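Local coordinates for protein transcriptional regulator (Thermus thermophilus, PDB 2H0A) that probably regulates transcription as a CcpA-like repressor of the LacI family, through an effector-responsive core with the two-lobed periplasmic binding protein fold, at residues Phe13-Val18 with Gly217-Glu222; Asp92-Asp97 with Ala238-Leu243; Pro115-Ala120 with Pro180-Phe185; Arg156-Arg161 with Leu171-Glu176. One frame throughout, in Å; residues are numbered along the deposited sequence.

Contact 1 of 4, residues Phe13-Val18 with Gly217-Glu222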
# COMPACT_ATOMS: atom_id res chain seq x y z
N PHE A 13 11.33 3.31 -3.17
CA PHE A 13 12.38 2.53 -3.81
C PHE A 13 12.26 2.60 -5.32
O PHE A 13 13.26 2.57 -6.04
CB PHE A 13 12.29 1.07 -3.37
CG PHE A 13 13.30 0.16 -4.02
CD1 PHE A 13 14.63 0.17 -3.64
CD2 PHE A 13 12.91 -0.73 -5.03
CE1 PHE A 13 15.56 -0.68 -4.23
CE2 PHE A 13 13.83 -1.58 -5.63
CZ PHE A 13 15.16 -1.56 -5.23
N TYR A 14 11.03 2.71 -5.81
CA TYR A 14 10.82 2.79 -7.24
C TYR A 14 10.93 4.22 -7.71
O TYR A 14 11.29 4.47 -8.86
CB TYR A 14 9.48 2.16 -7.60
CG TYR A 14 9.47 0.70 -7.26
CD1 TYR A 14 10.19 -0.21 -8.03
CD2 TYR A 14 8.89 0.24 -6.08
CE1 TYR A 14 10.35 -1.54 -7.64
CE2 TYR A 14 9.03 -1.08 -5.67
CZ TYR A 14 9.77 -1.97 -6.45
OH TYR A 14 9.95 -3.26 -6.01
N ARG A 15 10.66 5.17 -6.83
CA ARG A 15 10.79 6.56 -7.25
C ARG A 15 12.26 6.79 -7.52
O ARG A 15 12.63 7.30 -8.58
CB ARG A 15 10.31 7.53 -6.16
CG ARG A 15 10.34 8.98 -6.63
CD ARG A 15 10.22 9.99 -5.50
NE ARG A 15 11.42 10.04 -4.66
CZ ARG A 15 12.63 10.40 -5.09
NH1 ARG A 15 12.82 10.74 -6.35
NH2 ARG A 15 13.65 10.40 -4.25
N ARG A 16 13.11 6.40 -6.57
CA ARG A 16 14.56 6.56 -6.70
C ARG A 16 15.13 5.77 -7.86
O ARG A 16 16.07 6.21 -8.51
CB ARG A 16 15.26 6.12 -5.42
CG ARG A 16 14.82 6.85 -4.17
CD ARG A 16 15.40 6.17 -2.94
NE ARG A 16 16.86 6.18 -2.97
CZ ARG A 16 17.63 5.45 -2.17
NH1 ARG A 16 17.09 4.64 -1.28
NH2 ARG A 16 18.95 5.54 -2.28
N LEU A 17 14.55 4.60 -8.11
CA LEU A 17 15.00 3.72 -9.18
C LEU A 17 14.80 4.38 -10.53
O LEU A 17 15.69 4.36 -11.38
CB LEU A 17 14.22 2.40 -9.13
CG LEU A 17 14.92 1.18 -9.73
CD1 LEU A 17 16.15 0.85 -8.89
CD2 LEU A 17 13.97 -0.00 -9.76
N VAL A 18 13.63 4.97 -10.72
CA VAL A 18 13.28 5.64 -11.97
C VAL A 18 14.01 6.97 -12.13
O VAL A 18 14.32 7.38 -13.24
CB VAL A 18 11.77 5.89 -12.05
CG1 VAL A 18 11.47 6.77 -13.25
CG2 VAL A 18 11.03 4.57 -12.16
N GLY A 217 18.45 3.14 2.89
CA GLY A 217 19.01 4.48 2.78
C GLY A 217 18.22 5.57 2.08
O GLY A 217 18.79 6.41 1.37
N HIS A 218 16.90 5.53 2.20
CA HIS A 218 16.04 6.53 1.57
C HIS A 218 16.36 7.96 1.97
O HIS A 218 16.85 8.21 3.06
CB HIS A 218 14.57 6.27 1.87
CG HIS A 218 14.01 5.08 1.16
ND1 HIS A 218 14.38 4.75 -0.12
CD2 HIS A 218 13.10 4.16 1.54
CE1 HIS A 218 13.72 3.67 -0.50
NE2 HIS A 218 12.93 3.29 0.49
N PRO A 219 16.07 8.92 1.08
CA PRO A 219 16.33 10.33 1.36
C PRO A 219 15.71 10.79 2.68
O PRO A 219 16.33 11.51 3.46
CB PRO A 219 15.72 11.04 0.16
CG PRO A 219 15.97 10.06 -0.95
CD PRO A 219 15.61 8.74 -0.31
N PHE A 220 14.47 10.37 2.94
CA PHE A 220 13.82 10.80 4.16
C PHE A 220 14.52 10.32 5.43
O PHE A 220 14.19 10.74 6.53
CB PHE A 220 12.35 10.35 4.15
CG PHE A 220 12.14 8.87 4.31
CD1 PHE A 220 12.39 8.23 5.53
CD2 PHE A 220 11.62 8.11 3.27
CE1 PHE A 220 12.13 6.87 5.70
CE2 PHE A 220 11.35 6.75 3.43
CZ PHE A 220 11.61 6.14 4.64
N ALA A 221 15.50 9.44 5.26
CA ALA A 221 16.22 8.89 6.40
C ALA A 221 17.18 9.85 7.08
O ALA A 221 17.46 9.71 8.27
CB ALA A 221 16.98 7.64 5.97
N GLU A 222 17.69 10.83 6.34
CA GLU A 222 18.63 11.79 6.90
C GLU A 222 17.98 12.75 7.88
O GLU A 222 18.48 12.95 8.99
CB GLU A 222 19.32 12.56 5.78
CG GLU A 222 20.42 13.50 6.26
CD GLU A 222 21.30 13.97 5.12
OE1 GLU A 222 20.75 14.43 4.09
OE2 GLU A 222 22.54 13.90 5.25
O HOH W 1 10.61 2.16 -0.70
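Arg-16 and His-218 meet across the cleft between the two lobes of a periplasmic binding protein-like fold, where helix 12-25 of one lobe faces the loop that follows strand 210-215 of the other. The guanidinium and imidazole planes stand 80° apart, and NH1 of Arg-16 donates to ND1 of His-218 over 2.9 Å. The donor is tilted 34° out of the imidazole plane, and the N-H...N angle of 151° makes the bond moderately bent. Arg-16 reaches this place with CG beside its backbone N and a bend at chi3 that turns NE off the line of the chain. Pro-219 CD and Gly-217 O lie over one guanidinium face, with Pro-219 CD also 3.7 Å from Arg-16 CD. NH1 is shared with Asp-216 O, while NH2 is held by Glu-234 and by Gln-231 O, giving the buried charge several partners. An alanine in place of Arg-16 would probably leave His-218 ND1 and Glu-234 without their mate and weaken the link between the lobes. At the exposed margin, Arg-15 crosses Pro-219 at a slant, its NH2 4.0 Å from Pro-219 CG at the edge of the guanidinium, which forms salt bridges with Glu-12 and Glu-19. Ligands of LacI-family relatives bind in the cleft between the lobes, which this pair spans. At the other imidazole nitrogen, one water lies 2.8 Å from His-218 NE2 and accepts from Phe-13 N, also at 2.8 Å.

Contact 2 of 4, residues Asp92-Asp97 with Ala238-Leu243; sequences DSVYLD and ARAAQL
Val-94 packs its CG1 methyl against Ala-240 and Leu-243, and this apolar group carries the contact between strand 92-96 and helix 233-248. Val-94 CG1 lies 3.6 Å from Ala-240 CA. Leu-243 CD1 comes to 4.0 Å from Val-94 CG1. The small alanine allows the helix to settle close over the strand, the two short axes approaching to 8.5 Å and running nearly antiparallel at 170°, in the alpha/beta layering of a periplasmic binding protein-like lobe. Leu-243 also reaches toward the start of the strand, its CD1 4.2 Å from Asp-92 CB, and the aliphatic CG of Arg-239 lies at the outer margin, 4.5 Å from Val-94 CB.

No hydrogen bond crosses between the segments. The polar part lies at the end of the strand where it begins, the carboxylate of Asp-92 being divided between two salt bridges, OD1 with Arg-247 and OD2 with Arg-256. Arg-256 NH2 also binds Leu-243 O, so one guanidinium ties the strand start to the helix.

In the sheet, strand 92-96 lies between strands 81-84 and 257-265, and helix 233-248 covers the face bearing Val-94 and Val-84, with Ala-241 turned to the neighbouring helix 12-25.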
# COMPACT_ATOMS: atom_id res chain seq x y z
N ASP A 92 20.49 -9.20 -18.93
CA ASP A 92 21.45 -8.36 -18.23
C ASP A 92 20.75 -8.00 -16.92
O ASP A 92 19.58 -7.58 -16.92
CB ASP A 92 21.75 -7.08 -19.01
CG ASP A 92 22.54 -7.34 -20.27
OD1 ASP A 92 23.25 -8.38 -20.34
OD2 ASP A 92 22.48 -6.51 -21.20
N SER A 93 21.45 -8.16 -15.80
CA SER A 93 20.84 -7.89 -14.52
C SER A 93 21.70 -7.08 -13.57
O SER A 93 22.88 -7.39 -13.36
CB SER A 93 20.48 -9.21 -13.84
OG SER A 93 19.85 -10.10 -14.74
N VAL A 94 21.11 -6.05 -13.00
CA VAL A 94 21.81 -5.25 -12.00
C VAL A 94 21.08 -5.65 -10.72
O VAL A 94 19.87 -5.89 -10.72
CB VAL A 94 21.70 -3.73 -12.31
CG1 VAL A 94 21.01 -3.52 -13.62
CG2 VAL A 94 21.01 -2.98 -11.17
N TYR A 95 21.82 -5.79 -9.62
CA TYR A 95 21.20 -6.19 -8.36
C TYR A 95 22.11 -5.84 -7.20
O TYR A 95 23.28 -5.53 -7.39
CB TYR A 95 20.94 -7.69 -8.35
CG TYR A 95 22.19 -8.51 -8.51
CD1 TYR A 95 22.79 -8.68 -9.77
CD2 TYR A 95 22.82 -9.07 -7.40
CE1 TYR A 95 23.98 -9.38 -9.91
CE2 TYR A 95 24.02 -9.77 -7.54
CZ TYR A 95 24.60 -9.92 -8.79
OH TYR A 95 25.79 -10.58 -8.94
N LEU A 96 21.56 -5.92 -5.99
CA LEU A 96 22.29 -5.61 -4.78
C LEU A 96 22.62 -6.87 -3.98
O LEU A 96 21.87 -7.83 -4.01
CB LEU A 96 21.48 -4.68 -3.89
CG LEU A 96 22.27 -4.11 -2.71
CD1 LEU A 96 22.77 -2.74 -3.11
CD2 LEU A 96 21.41 -4.02 -1.47
N ASP A 97 23.73 -6.84 -3.26
CA ASP A 97 24.12 -7.96 -2.41
C ASP A 97 23.39 -7.75 -1.08
O ASP A 97 23.95 -7.21 -0.13
CB ASP A 97 25.63 -7.97 -2.17
CG ASP A 97 26.10 -9.24 -1.47
OD1 ASP A 97 25.45 -9.69 -0.51
OD2 ASP A 97 27.14 -9.78 -1.88
N ALA A 238 20.29 3.84 -12.93
CA ALA A 238 21.19 4.42 -13.94
C ALA A 238 22.01 3.34 -14.64
O ALA A 238 22.18 3.37 -15.85
CB ALA A 238 22.12 5.44 -13.29
N ARG A 239 22.53 2.38 -13.87
CA ARG A 239 23.32 1.31 -14.46
C ARG A 239 22.41 0.45 -15.35
O ARG A 239 22.81 0.04 -16.44
CB ARG A 239 23.95 0.43 -13.38
CG ARG A 239 24.70 -0.79 -13.92
CD ARG A 239 25.74 -0.41 -14.98
NE ARG A 239 26.69 0.58 -14.48
CZ ARG A 239 27.63 1.16 -15.22
NH1 ARG A 239 27.75 0.86 -16.50
NH2 ARG A 239 28.43 2.07 -14.67
N ALA A 240 21.20 0.20 -14.86
CA ALA A 240 20.22 -0.58 -15.61
C ALA A 240 19.94 0.11 -16.95
O ALA A 240 19.80 -0.55 -17.98
CB ALA A 240 18.95 -0.69 -14.81
N ALA A 241 19.85 1.43 -16.92
CA ALA A 241 19.59 2.19 -18.13
C ALA A 241 20.76 2.07 -19.12
O ALA A 241 20.55 1.78 -20.30
CB ALA A 241 19.34 3.66 -17.78
N GLN A 242 21.98 2.30 -18.64
CA GLN A 242 23.17 2.23 -19.49
C GLN A 242 23.30 0.90 -20.22
O GLN A 242 23.57 0.88 -21.42
CB GLN A 242 24.44 2.48 -18.67
CG GLN A 242 25.73 2.37 -19.48
CD GLN A 242 25.90 3.47 -20.53
OE1 GLN A 242 26.64 3.29 -21.51
NE2 GLN A 242 25.24 4.61 -20.33
N LEU A 243 23.13 -0.20 -19.50
CA LEU A 243 23.22 -1.52 -20.10
C LEU A 243 22.21 -1.62 -21.23
O LEU A 243 22.52 -2.11 -22.31
CB LEU A 243 22.93 -2.62 -19.08
CG LEU A 243 23.94 -2.88 -17.96
CD1 LEU A 243 23.31 -3.75 -16.89
CD2 LEU A 243 25.18 -3.54 -18.52

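Contact 3 of 4, residues Pro115-Ala120 with Pro180-Phe185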
# COMPACT_ATOMS: atom_id res chain seq x y z
N PRO A 115 18.98 -6.74 24.19
CA PRO A 115 18.58 -7.72 23.18
C PRO A 115 18.32 -7.14 21.79
O PRO A 115 17.78 -6.04 21.65
CB PRO A 115 17.34 -8.35 23.78
CG PRO A 115 16.75 -7.21 24.54
CD PRO A 115 17.95 -6.65 25.24
N ILE A 116 18.70 -7.88 20.77
CA ILE A 116 18.54 -7.46 19.40
C ILE A 116 17.30 -8.10 18.76
O ILE A 116 17.15 -9.33 18.76
CB ILE A 116 19.79 -7.83 18.59
CG1 ILE A 116 21.01 -7.16 19.22
CG2 ILE A 116 19.59 -7.43 17.14
CD1 ILE A 116 22.34 -7.71 18.73
N PHE A 117 16.42 -7.25 18.22
CA PHE A 117 15.20 -7.71 17.57
C PHE A 117 15.28 -7.35 16.10
O PHE A 117 16.05 -6.48 15.71
CB PHE A 117 13.96 -7.04 18.17
CG PHE A 117 13.74 -7.33 19.63
CD1 PHE A 117 14.38 -6.57 20.60
CD2 PHE A 117 12.90 -8.36 20.02
CE1 PHE A 117 14.17 -6.82 21.94
CE2 PHE A 117 12.69 -8.62 21.37
CZ PHE A 117 13.33 -7.85 22.33
N ALA A 118 14.45 -8.01 15.30
CA ALA A 118 14.42 -7.76 13.88
C ALA A 118 12.98 -7.75 13.36
O ALA A 118 12.11 -8.44 13.90
CB ALA A 118 15.24 -8.81 13.14
N ILE A 119 12.76 -6.96 12.32
CA ILE A 119 11.44 -6.87 11.70
C ILE A 119 11.57 -7.39 10.28
O ILE A 119 12.43 -6.95 9.51
CB ILE A 119 10.92 -5.40 11.68
CG1 ILE A 119 10.95 -4.81 13.09
CG2 ILE A 119 9.49 -5.36 11.15
CD1 ILE A 119 10.44 -3.40 13.18
N ALA A 120 10.73 -8.36 9.94
CA ALA A 120 10.73 -8.96 8.61
C ALA A 120 9.48 -8.56 7.85
O ALA A 120 8.36 -8.75 8.33
CB ALA A 120 10.81 -10.47 8.74
N PRO A 180 14.04 -1.13 27.81
CA PRO A 180 15.15 -0.42 27.19
C PRO A 180 16.39 -0.68 28.04
O PRO A 180 16.28 -0.91 29.25
CB PRO A 180 14.71 1.04 27.25
CG PRO A 180 13.21 0.93 27.16
CD PRO A 180 12.93 -0.21 28.11
N PRO A 181 17.58 -0.67 27.43
CA PRO A 181 17.80 -0.42 26.00
C PRO A 181 17.61 -1.69 25.18
O PRO A 181 17.83 -2.80 25.67
CB PRO A 181 19.24 0.04 25.96
CG PRO A 181 19.87 -0.86 26.98
CD PRO A 181 18.87 -0.81 28.13
N LEU A 182 17.19 -1.51 23.94
CA LEU A 182 17.02 -2.63 23.04
C LEU A 182 17.29 -2.17 21.61
O LEU A 182 17.11 -1.00 21.26
CB LEU A 182 15.62 -3.25 23.16
CG LEU A 182 14.39 -2.45 22.77
CD1 LEU A 182 13.20 -3.38 22.65
CD2 LEU A 182 14.13 -1.38 23.81
N ASN A 183 17.74 -3.11 20.79
CA ASN A 183 18.08 -2.83 19.42
C ASN A 183 17.09 -3.44 18.47
O ASN A 183 16.64 -4.57 18.66
CB ASN A 183 19.48 -3.37 19.15
CG ASN A 183 20.47 -2.90 20.18
OD1 ASN A 183 20.77 -1.71 20.25
ND2 ASN A 183 20.96 -3.82 21.00
N VAL A 184 16.77 -2.68 17.42
CA VAL A 184 15.82 -3.11 16.41
C VAL A 184 16.36 -2.96 14.99
O VAL A 184 16.89 -1.91 14.62
CB VAL A 184 14.50 -2.30 16.51
CG1 VAL A 184 13.53 -2.75 15.41
CG2 VAL A 184 13.87 -2.46 17.89
N PHE A 185 16.23 -4.02 14.21
CA PHE A 185 16.63 -3.99 12.81
C PHE A 185 15.30 -3.96 12.07
O PHE A 185 14.67 -5.00 11.87
CB PHE A 185 17.42 -5.25 12.42
CG PHE A 185 17.80 -5.29 10.97
CD1 PHE A 185 18.06 -4.11 10.26
CD2 PHE A 185 17.92 -6.50 10.30
CE1 PHE A 185 18.42 -4.13 8.91
CE2 PHE A 185 18.28 -6.54 8.95
CZ PHE A 185 18.53 -5.35 8.26
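The Phe-117 ring has Asn-183 O in its plane at one edge, with Leu-182 CD1 set obliquely 3.6 Å from Phe-117 CE1. The ring of Phe-174, on helix 164-175, also meets it, the planes turned by about 30°. The two rings and Leu-182 lie over one face of the parallel sheet of a Rossmann-like alpha/beta lobe, where strands 116-121 and 182-185 run side by side at 24°. Four backbone hydrogen bonds join them: Asn-183 N to Pro-115 O, Phe-117 N to Asn-183 O, Phe-185 N to Phe-117 O, and Ile-119 N to Phe-185 O. On the Phe-117 face, Val-184 CG1 touches Ile-119 CD1 at 3.9 Å. Ile-116, Ala-118, Asn-183 and Phe-185 occupy the other face, under helices 99-109 and 133-147, where the Phe-185 ring stacks on Phe-141. An alanine at Phe-117 would probably open a gap beside Leu-182 and Phe-174, leaving both freer to shift, though the backbone bonds could remain. Asn-183 places CG beside its backbone N (chi1 -51°), and its buried ND2 donates to Pro-113 O and lies 3.8 Å from Ile-116 CG1.

Contact 4 of 4, residues Arg156-Arg161 with Leu171-Glu176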
# COMPACT_ATOMS: atom_id res chain seq x y z
N ARG A 156 12.59 -13.24 18.82
CA ARG A 156 12.94 -11.82 18.85
C ARG A 156 12.70 -11.24 17.47
O ARG A 156 13.16 -10.15 17.15
CB ARG A 156 14.41 -11.63 19.27
CG ARG A 156 14.58 -11.67 20.78
CD ARG A 156 16.03 -11.55 21.19
NE ARG A 156 16.78 -12.74 20.82
CZ ARG A 156 17.94 -12.71 20.17
NH1 ARG A 156 18.48 -11.54 19.84
NH2 ARG A 156 18.54 -13.84 19.84
N LEU A 157 11.96 -11.99 16.67
CA LEU A 157 11.61 -11.59 15.31
C LEU A 157 10.14 -11.17 15.25
O LEU A 157 9.32 -11.65 16.03
CB LEU A 157 11.80 -12.76 14.36
CG LEU A 157 11.36 -12.52 12.92
CD1 LEU A 157 12.35 -11.59 12.23
CD2 LEU A 157 11.29 -13.83 12.19
N TYR A 158 9.83 -10.27 14.33
CA TYR A 158 8.46 -9.83 14.16
C TYR A 158 8.20 -9.72 12.68
O TYR A 158 8.98 -9.13 11.94
CB TYR A 158 8.21 -8.48 14.81
CG TYR A 158 6.74 -8.13 14.92
CD1 TYR A 158 5.95 -8.67 15.94
CD2 TYR A 158 6.13 -7.27 14.02
CE1 TYR A 158 4.62 -8.36 16.05
CE2 TYR A 158 4.79 -6.95 14.12
CZ TYR A 158 4.04 -7.49 15.14
OH TYR A 158 2.70 -7.17 15.25
N ILE A 159 7.09 -10.31 12.24
CA ILE A 159 6.73 -10.27 10.84
C ILE A 159 5.54 -9.33 10.66
O ILE A 159 4.58 -9.37 11.43
CB ILE A 159 6.36 -11.68 10.34
CG1 ILE A 159 7.48 -12.67 10.71
CG2 ILE A 159 6.15 -11.67 8.83
CD1 ILE A 159 7.15 -14.12 10.44
N THR A 160 5.61 -8.47 9.65
CA THR A 160 4.54 -7.52 9.39
C THR A 160 4.61 -6.95 7.97
O THR A 160 5.35 -7.45 7.13
CB THR A 160 4.56 -6.37 10.44
OG1 THR A 160 3.46 -5.48 10.20
CG2 THR A 160 5.87 -5.59 10.38
N ARG A 161 3.82 -5.91 7.70
CA ARG A 161 3.78 -5.30 6.37
C ARG A 161 4.77 -4.14 6.28
O ARG A 161 5.25 -3.65 7.30
CB ARG A 161 2.38 -4.78 6.05
CG ARG A 161 1.23 -5.69 6.46
CD ARG A 161 0.98 -6.83 5.49
NE ARG A 161 0.87 -6.36 4.11
CZ ARG A 161 0.05 -5.40 3.69
NH1 ARG A 161 -0.75 -4.78 4.55
NH2 ARG A 161 0.02 -5.06 2.41
N LEU A 171 7.59 -2.55 17.63
CA LEU A 171 8.27 -2.04 18.82
C LEU A 171 7.41 -2.35 20.05
O LEU A 171 7.93 -2.70 21.12
CB LEU A 171 8.49 -0.53 18.71
CG LEU A 171 9.11 0.13 19.94
CD1 LEU A 171 10.50 -0.45 20.19
CD2 LEU A 171 9.19 1.64 19.75
N ARG A 172 6.10 -2.21 19.90
CA ARG A 172 5.17 -2.48 20.98
C ARG A 172 5.29 -3.95 21.38
O ARG A 172 5.20 -4.29 22.56
CB ARG A 172 3.75 -2.17 20.50
CG ARG A 172 3.03 -1.10 21.29
CD ARG A 172 2.62 -1.61 22.66
NE ARG A 172 1.73 -0.67 23.35
CZ ARG A 172 1.20 -0.88 24.56
NH1 ARG A 172 1.48 -1.99 25.23
NH2 ARG A 172 0.40 0.04 25.10
N HIS A 173 5.50 -4.80 20.38
CA HIS A 173 5.66 -6.23 20.59
C HIS A 173 6.95 -6.53 21.34
O HIS A 173 6.96 -7.28 22.33
CB HIS A 173 5.68 -6.96 19.25
CG HIS A 173 5.88 -8.44 19.37
ND1 HIS A 173 4.90 -9.28 19.85
CD2 HIS A 173 6.96 -9.21 19.12
CE1 HIS A 173 5.37 -10.51 19.89
NE2 HIS A 173 6.62 -10.50 19.45
N PHE A 174 8.05 -5.94 20.88
CA PHE A 174 9.34 -6.13 21.51
C PHE A 174 9.38 -5.61 22.94
O PHE A 174 10.04 -6.18 23.81
CB PHE A 174 10.43 -5.42 20.71
CG PHE A 174 10.47 -5.78 19.25
CD1 PHE A 174 10.31 -7.10 18.83
CD2 PHE A 174 10.77 -4.81 18.30
CE1 PHE A 174 10.46 -7.44 17.48
CE2 PHE A 174 10.93 -5.14 16.96
CZ PHE A 174 10.77 -6.46 16.55
N LEU A 175 8.67 -4.51 23.20
CA LEU A 175 8.67 -3.92 24.53
C LEU A 175 8.06 -4.79 25.61
O LEU A 175 8.33 -4.57 26.79
CB LEU A 175 7.97 -2.56 24.50
CG LEU A 175 8.78 -1.48 23.77
CD1 LEU A 175 7.94 -0.23 23.62
CD2 LEU A 175 10.07 -1.18 24.54
N GLU A 176 7.24 -5.77 25.24
CA GLU A 176 6.67 -6.63 26.26
C GLU A 176 7.60 -7.82 26.51
O GLU A 176 7.40 -8.61 27.44
CB GLU A 176 5.24 -7.07 25.91
CG GLU A 176 4.95 -7.29 24.44
CD GLU A 176 3.45 -7.50 24.16
OE1 GLU A 176 2.63 -6.63 24.56
OE2 GLU A 176 3.09 -8.53 23.54
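Tyr-158 and His-173 each hold CG anti to the backbone N (chi1 -167° and 178°), which places each CG so that the rings can meet between strand 157-160 and helix 164-175. They belong to a beta-alpha-beta crossover: strand 157-160 leads through this helix to strand 182-185, with strand 116-121 lying between the two in the sheet. One side of the tyrosine ring, CD1 and CE1, lies over a face of the imidazole, with Tyr-158 CD1 3.4 Å from His-173 CD2 and Tyr-158 CE1 3.7 Å from His-173 CB. The rings are neither stacked flat nor set edge to face, their centroids being 4.9 Å apart and their planes at 42°. Closer to the sheet, Phe-174 keeps CG beside its own backbone N, and its ring rim meets the tyrosine CB obliquely. Phe-174 CE1 touches Tyr-158 CB at 3.6 Å, and Phe-174 CZ follows at 3.7 Å from the same CB. This phenylalanine is buried, resting also on Ile-119, Leu-182 and Val-184, so it joins the helix to three strands, whereas His-173 and Tyr-158 are partly exposed. The contact is one of rings and carbon atoms. The tyrosine hydroxyl forms a weak hydrogen bond with Arg-168 of the second subunit, and Thr-160 packs on Glu-165 of that subunit. Just before the strand, Arg-156 turns its guanidinium away to Pro-151 O, while its backbone O lies 3.8 Å from Phe-174 CE1.

How the contacts relate
Contacts 2 and 3 are buried, contact 1 is partly buried and contact 4 lies at the surface. Contacts 3 and 4 are neighbours, with centres about 8 Å apart: strands 116-121 and 157-160 pair directly, and helix 164-175 packs over both. Contact 2 repeats the helix-on-strand theme in the other lobe, about 34 Å between centres from contact 4, but with aliphatic groups where contact 4 uses aromatic rings next to the second subunit. Contact 3 alone is a ladder of backbone bonds. Contact 1 joins the lobes through a charged and polar pair with a water, nearer the middle of the chain.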